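Local atomic coordinates of antigen MTB48 (Mycobacterium smegmatis, PDB entry 4WJ2), a protein that is a substrate of the ESX-1 type VII secretion system, represented here by its helical PE- and PPE-like part, and is probably involved in DNA conjugation in recipient cells. Residues 119-124 and 279-284; 189-194 and 283-288. All coordinates share one frame; numbering follows the deposited sequence.

Interaction 1 of 2, residues 119-124 and 279-284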
loop_
_atom_site.group_PDB
_atom_site.type_symbol
_atom_site.label_atom_id
_atom_site.label_comp_id
_atom_site.label_asym_id
_atom_site.label_seq_id
_atom_site.Cartn_x
_atom_site.Cartn_y
_atom_site.Cartn_z
ATOM N N LEU A 119 -15.645 -5.564 -1.758
ATOM C CA LEU A 119 -14.990 -6.045 -0.542
ATOM C C LEU A 119 -14.795 -4.911 0.469
ATOM O O LEU A 119 -14.111 -3.921 0.180
ATOM C CB LEU A 119 -13.645 -6.680 -0.896
ATOM C CG LEU A 119 -12.826 -7.396 0.177
ATOM C CD1 LEU A 119 -13.436 -8.741 0.532
ATOM C CD2 LEU A 119 -11.404 -7.573 -0.282
ATOM N N ALA A 120 -15.407 -5.054 1.647
ATOM C CA ALA A 120 -15.369 -4.017 2.687
ATOM C C ALA A 120 -13.949 -3.792 3.198
ATOM O O ALA A 120 -13.197 -4.741 3.402
ATOM C CB ALA A 120 -16.290 -4.384 3.840
ATOM N N ILE A 121 -13.583 -2.533 3.398
ATOM C CA ILE A 121 -12.235 -2.209 3.849
ATOM C C ILE A 121 -12.203 -2.078 5.368
ATOM O O ILE A 121 -12.792 -1.149 5.918
ATOM C CB ILE A 121 -11.714 -0.910 3.186
ATOM C CG1 ILE A 121 -11.532 -1.120 1.685
ATOM C CG2 ILE A 121 -10.399 -0.450 3.800
ATOM C CD1 ILE A 121 -11.138 0.129 0.955
ATOM N N PRO A 122 -11.510 -3.017 6.043
ATOM C CA PRO A 122 -11.435 -3.116 7.505
ATOM C C PRO A 122 -11.142 -1.782 8.180
ATOM O O PRO A 122 -10.043 -1.232 8.060
ATOM C CB PRO A 122 -10.287 -4.102 7.728
ATOM C CG PRO A 122 -10.333 -4.976 6.528
ATOM C CD PRO A 122 -10.708 -4.069 5.388
ATOM N N SER A 123 -12.145 -1.270 8.881
ATOM C CA SER A 123 -12.014 -0.039 9.643
ATOM C C SER A 123 -11.092 -0.250 10.842
ATOM O O SER A 123 -11.547 -0.498 11.961
ATOM C CB SER A 123 -13.386 0.456 10.111
ATOM O OG SER A 123 -13.361 1.847 10.426
ATOM N N MET A 124 -9.792 -0.166 10.598
ATOM C CA MET A 124 -8.827 -0.290 11.668
ATOM C C MET A 124 -8.258 1.106 11.954
ATOM O O MET A 124 -7.970 1.879 11.030
ATOM C CB MET A 124 -7.739 -1.320 11.305
ATOM C CG MET A 124 -8.261 -2.772 11.165
ATOM S SD MET A 124 -7.889 -3.854 12.576
ATOM C CE MET A 124 -8.317 -5.497 11.975
ATOM N N PRO A 279 -5.592 6.149 1.782
ATOM C CA PRO A 279 -6.000 5.827 0.415
ATOM C C PRO A 279 -7.512 5.745 0.282
ATOM O O PRO A 279 -8.189 5.252 1.193
ATOM C CB PRO A 279 -5.365 4.460 0.179
ATOM C CG PRO A 279 -5.327 3.854 1.523
ATOM C CD PRO A 279 -4.991 4.983 2.451
ATOM N N GLY A 280 -8.025 6.213 -0.854
ATOM C CA GLY A 280 -9.450 6.202 -1.111
ATOM C C GLY A 280 -9.931 4.869 -1.632
ATOM O O GLY A 280 -9.176 4.121 -2.238
ATOM N N LYS A 281 -11.198 4.572 -1.376
ATOM C CA LYS A 281 -11.820 3.328 -1.812
ATOM C C LYS A 281 -11.773 3.233 -3.342
ATOM O O LYS A 281 -11.847 4.253 -4.029
ATOM C CB LYS A 281 -13.268 3.258 -1.280
ATOM C CG LYS A 281 -13.824 1.849 -1.110
ATOM C CD LYS A 281 -14.920 1.747 -0.054
ATOM C CE LYS A 281 -15.185 0.275 0.285
ATOM N NZ LYS A 281 -16.262 0.114 1.284
ATOM N N PRO A 282 -11.613 2.010 -3.878
ATOM C CA PRO A 282 -11.625 1.836 -5.331
ATOM C C PRO A 282 -13.016 2.031 -5.880
ATOM O O PRO A 282 -14.003 1.762 -5.176
ATOM C CB PRO A 282 -11.173 0.396 -5.518
ATOM C CG PRO A 282 -11.630 -0.274 -4.279
ATOM C CD PRO A 282 -11.449 0.724 -3.185
ATOM N N PRO A 283 -13.103 2.498 -7.129
ATOM C CA PRO A 283 -14.401 2.679 -7.791
ATOM C C PRO A 283 -15.060 1.326 -8.071
ATOM O O PRO A 283 -14.351 0.329 -8.186
ATOM C CB PRO A 283 -14.032 3.408 -9.082
ATOM C CG PRO A 283 -12.609 2.938 -9.377
ATOM C CD PRO A 283 -11.967 2.822 -8.013
ATOM N N SER A 284 -16.387 1.288 -8.143
ATOM C CA SER A 284 -17.108 0.053 -8.441
ATOM C C SER A 284 -17.914 0.226 -9.715
ATOM O O SER A 284 -18.150 1.352 -10.148
ATOM C CB SER A 284 -18.015 -0.345 -7.285
ATOM O OG SER A 284 -17.253 -0.548 -6.111
#
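Ile121 meets Lys281 and Pro282 where two irregular segments run over the surface of the helical PE-PPE fold of EspB. Residues 119-124 come from the linker that joins helix 39-85 to helix 138-146; residues 279-284 come from the tail after helix 247-271. Neither segment has helix or strand geometry, the buried surface is small at 134 Å², and the segments meet through carbon atoms, with no polar bond between them. Along the tail, Pro279 lies against Leu55 of helix 39-85 and Met205 of helix 186-229, and the O of Gly280 accepts a hydrogen bond from NE1 of Trp201, so the tail is anchored on the helices just before the touching residues. Lys281 follows and supplies most of the contact on its side. With CG anti to the backbone N (chi1 -154°) and the chain extended beyond it, the methylenes lie alongside the isoleucine, the two side chains pointing opposite ways. Lys281 CG lies 3.8 Å from Ile121 CD1, and Lys281 CE stands 4.2 Å from Ile121 CG1; the aliphatic part of the lysine is therefore what packs. The ammonium end lies beside the linker backbone without bonding to it, Lys281 NZ being 4.5 Å from Ala120 CA. Pro282, buried and resting on Trp201, adds the last touch: its ring atom CD lies 4.2 Å from CD1 of Ile121.

Interaction 2 of 2, residues 189-194 and 283-288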
loop_
_atom_site.group_PDB
_atom_site.type_symbol
_atom_site.label_atom_id
_atom_site.label_comp_id
_atom_site.label_asym_id
_atom_site.label_seq_id
_atom_site.Cartn_x
_atom_site.Cartn_y
_atom_site.Cartn_z
ATOM N N GLU A 189 -19.312 0.758 -23.319
ATOM C CA GLU A 189 -18.858 2.049 -22.803
ATOM C C GLU A 189 -18.996 2.137 -21.288
ATOM O O GLU A 189 -18.336 2.963 -20.642
ATOM C CB GLU A 189 -19.633 3.215 -23.412
ATOM C CG GLU A 189 -19.543 3.399 -24.922
ATOM C CD GLU A 189 -18.171 3.747 -25.435
ATOM O OE1 GLU A 189 -17.313 4.202 -24.655
ATOM O OE2 GLU A 189 -17.964 3.571 -26.649
ATOM N N THR A 190 -19.878 1.307 -20.735
ATOM C CA THR A 190 -20.114 1.294 -19.302
ATOM C C THR A 190 -18.938 0.600 -18.671
ATOM O O THR A 190 -18.440 1.019 -17.631
ATOM C CB THR A 190 -21.433 0.582 -18.924
ATOM O OG1 THR A 190 -22.540 1.427 -19.210
ATOM C CG2 THR A 190 -21.473 0.255 -17.432
ATOM N N CYS A 191 -18.490 -0.464 -19.324
ATOM C CA CYS A 191 -17.328 -1.199 -18.860
ATOM C C CYS A 191 -16.076 -0.354 -19.036
ATOM O O CYS A 191 -15.232 -0.274 -18.145
ATOM C CB CYS A 191 -17.173 -2.522 -19.616
ATOM S SG CYS A 191 -18.302 -3.848 -19.141
ATOM N N ALA A 192 -15.961 0.258 -20.204
ATOM C CA ALA A 192 -14.845 1.108 -20.507
ATOM C C ALA A 192 -14.648 2.170 -19.434
ATOM O O ALA A 192 -13.555 2.308 -18.897
ATOM C CB ALA A 192 -15.046 1.735 -21.805
ATOM N N GLU A 193 -15.691 2.923 -19.112
ATOM C CA GLU A 193 -15.503 4.009 -18.173
ATOM C C GLU A 193 -15.095 3.422 -16.831
ATOM O O GLU A 193 -14.162 3.925 -16.211
ATOM C CB GLU A 193 -16.763 4.877 -18.052
ATOM C CG GLU A 193 -16.720 5.973 -16.955
ATOM C CD GLU A 193 -15.924 7.235 -17.336
ATOM O OE1 GLU A 193 -15.603 7.418 -18.534
ATOM O OE2 GLU A 193 -15.628 8.050 -16.421
ATOM N N ALA A 194 -15.754 2.340 -16.406
ATOM C CA ALA A 194 -15.402 1.666 -15.155
ATOM C C ALA A 194 -13.964 1.163 -15.161
ATOM O O ALA A 194 -13.240 1.371 -14.199
ATOM C CB ALA A 194 -16.324 0.541 -14.889
ATOM N N PRO A 283 -13.103 2.498 -7.129
ATOM C CA PRO A 283 -14.401 2.679 -7.791
ATOM C C PRO A 283 -15.060 1.326 -8.071
ATOM O O PRO A 283 -14.351 0.329 -8.186
ATOM C CB PRO A 283 -14.032 3.408 -9.082
ATOM C CG PRO A 283 -12.609 2.938 -9.377
ATOM C CD PRO A 283 -11.967 2.822 -8.013
ATOM N N SER A 284 -16.387 1.288 -8.143
ATOM C CA SER A 284 -17.108 0.053 -8.441
ATOM C C SER A 284 -17.914 0.226 -9.715
ATOM O O SER A 284 -18.150 1.352 -10.148
ATOM C CB SER A 284 -18.015 -0.345 -7.285
ATOM O OG SER A 284 -17.253 -0.548 -6.111
ATOM N N ILE A 285 -18.349 -0.880 -10.311
ATOM C CA ILE A 285 -18.834 -0.819 -11.682
ATOM C C ILE A 285 -20.352 -0.766 -11.789
ATOM O O ILE A 285 -20.889 -0.060 -12.654
ATOM C CB ILE A 285 -18.297 -1.997 -12.521
ATOM C CG1 ILE A 285 -18.791 -1.870 -13.964
ATOM C CG2 ILE A 285 -18.673 -3.315 -11.900
ATOM C CD1 ILE A 285 -18.120 -2.794 -14.943
ATOM N N GLY A 286 -21.055 -1.471 -10.913
ATOM C CA GLY A 286 -22.505 -1.391 -10.935
ATOM C C GLY A 286 -23.163 -1.958 -12.187
ATOM O O GLY A 286 -22.522 -2.646 -12.995
ATOM N N GLY A 287 -24.452 -1.658 -12.344
ATOM C CA GLY A 287 -25.308 -2.353 -13.291
ATOM C C GLY A 287 -25.020 -2.085 -14.746
ATOM O O GLY A 287 -24.822 -0.932 -15.121
ATOM N N LEU A 288 -24.994 -3.137 -15.567
ATOM C CA LEU A 288 -24.857 -2.980 -17.028
ATOM C C LEU A 288 -26.191 -2.866 -17.736
ATOM O O LEU A 288 -27.190 -3.472 -17.309
ATOM C CB LEU A 288 -24.120 -4.147 -17.659
ATOM C CG LEU A 288 -22.670 -4.392 -17.345
ATOM C CD1 LEU A 288 -22.281 -5.599 -18.136
ATOM C CD2 LEU A 288 -21.876 -3.195 -17.751
#
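Ala194 and Ile285 make one half of this contact, Thr190 and Cys191 with Leu288 the other; together they bury 259 Å². The Ala194 methyl packs against the isoleucine's longer branch, with CB of Ala194 3.6 Å from CG1 of Ile285 and 3.8 Å from its CD1. That branch reaches the helix because CG1 is anti to the backbone N (chi1 -178°). One helical turn before Ala194, Thr190 and Cys191 share a single methyl of Leu288: its CD2 is 3.5 Å from CG2 of Thr190 and 3.9 Å from SG of Cys191. Cys191 also bridges the halves, since its SG is 4.3 Å from CD1 of Ile285. The threonine's polar end plays a separate role: OG1 bonds to the carbonyl O of Ala186, while the methyl faces the leucine. Between the two hydrophobic anchors the chain bends through Gly286, whose positive phi (66°) suits glycine, and Gly287. In the next shell, Leu288 touches Met112, and Cys191 is backed by Trp183. The loop thus lies along the early part of helix 186-229 in the PPE-like region, while helix 39-85 meets both partners, through Ile73 against Cys191 and through Arg68 and Ala72 against Ile285.

Overall arrangement
Both contacts are made by one continuous tail, residues 279-288, which follows helix 247-271; interactions 1 and 2 share Pro283 and Ser284, and their centres are 18 Å apart. The partners differ: interaction 1 joins the tail to the linker 119-124, whereas interaction 2 docks it on helix 186-229. The shared residues touch both long helices, Pro283 on Arg197 and Trp201, Ser284 on Arg68 with a weak hydrogen bond to Glu65. Interaction 1 lies nearer the middle of the elongated chain, its centre 12 Å from the chain centre against 24 Å for interaction 2. Touching helices 39-85 and 186-229 at both sites, the tail packs on both, which belong to the PE- and PPE-like family regions respectively.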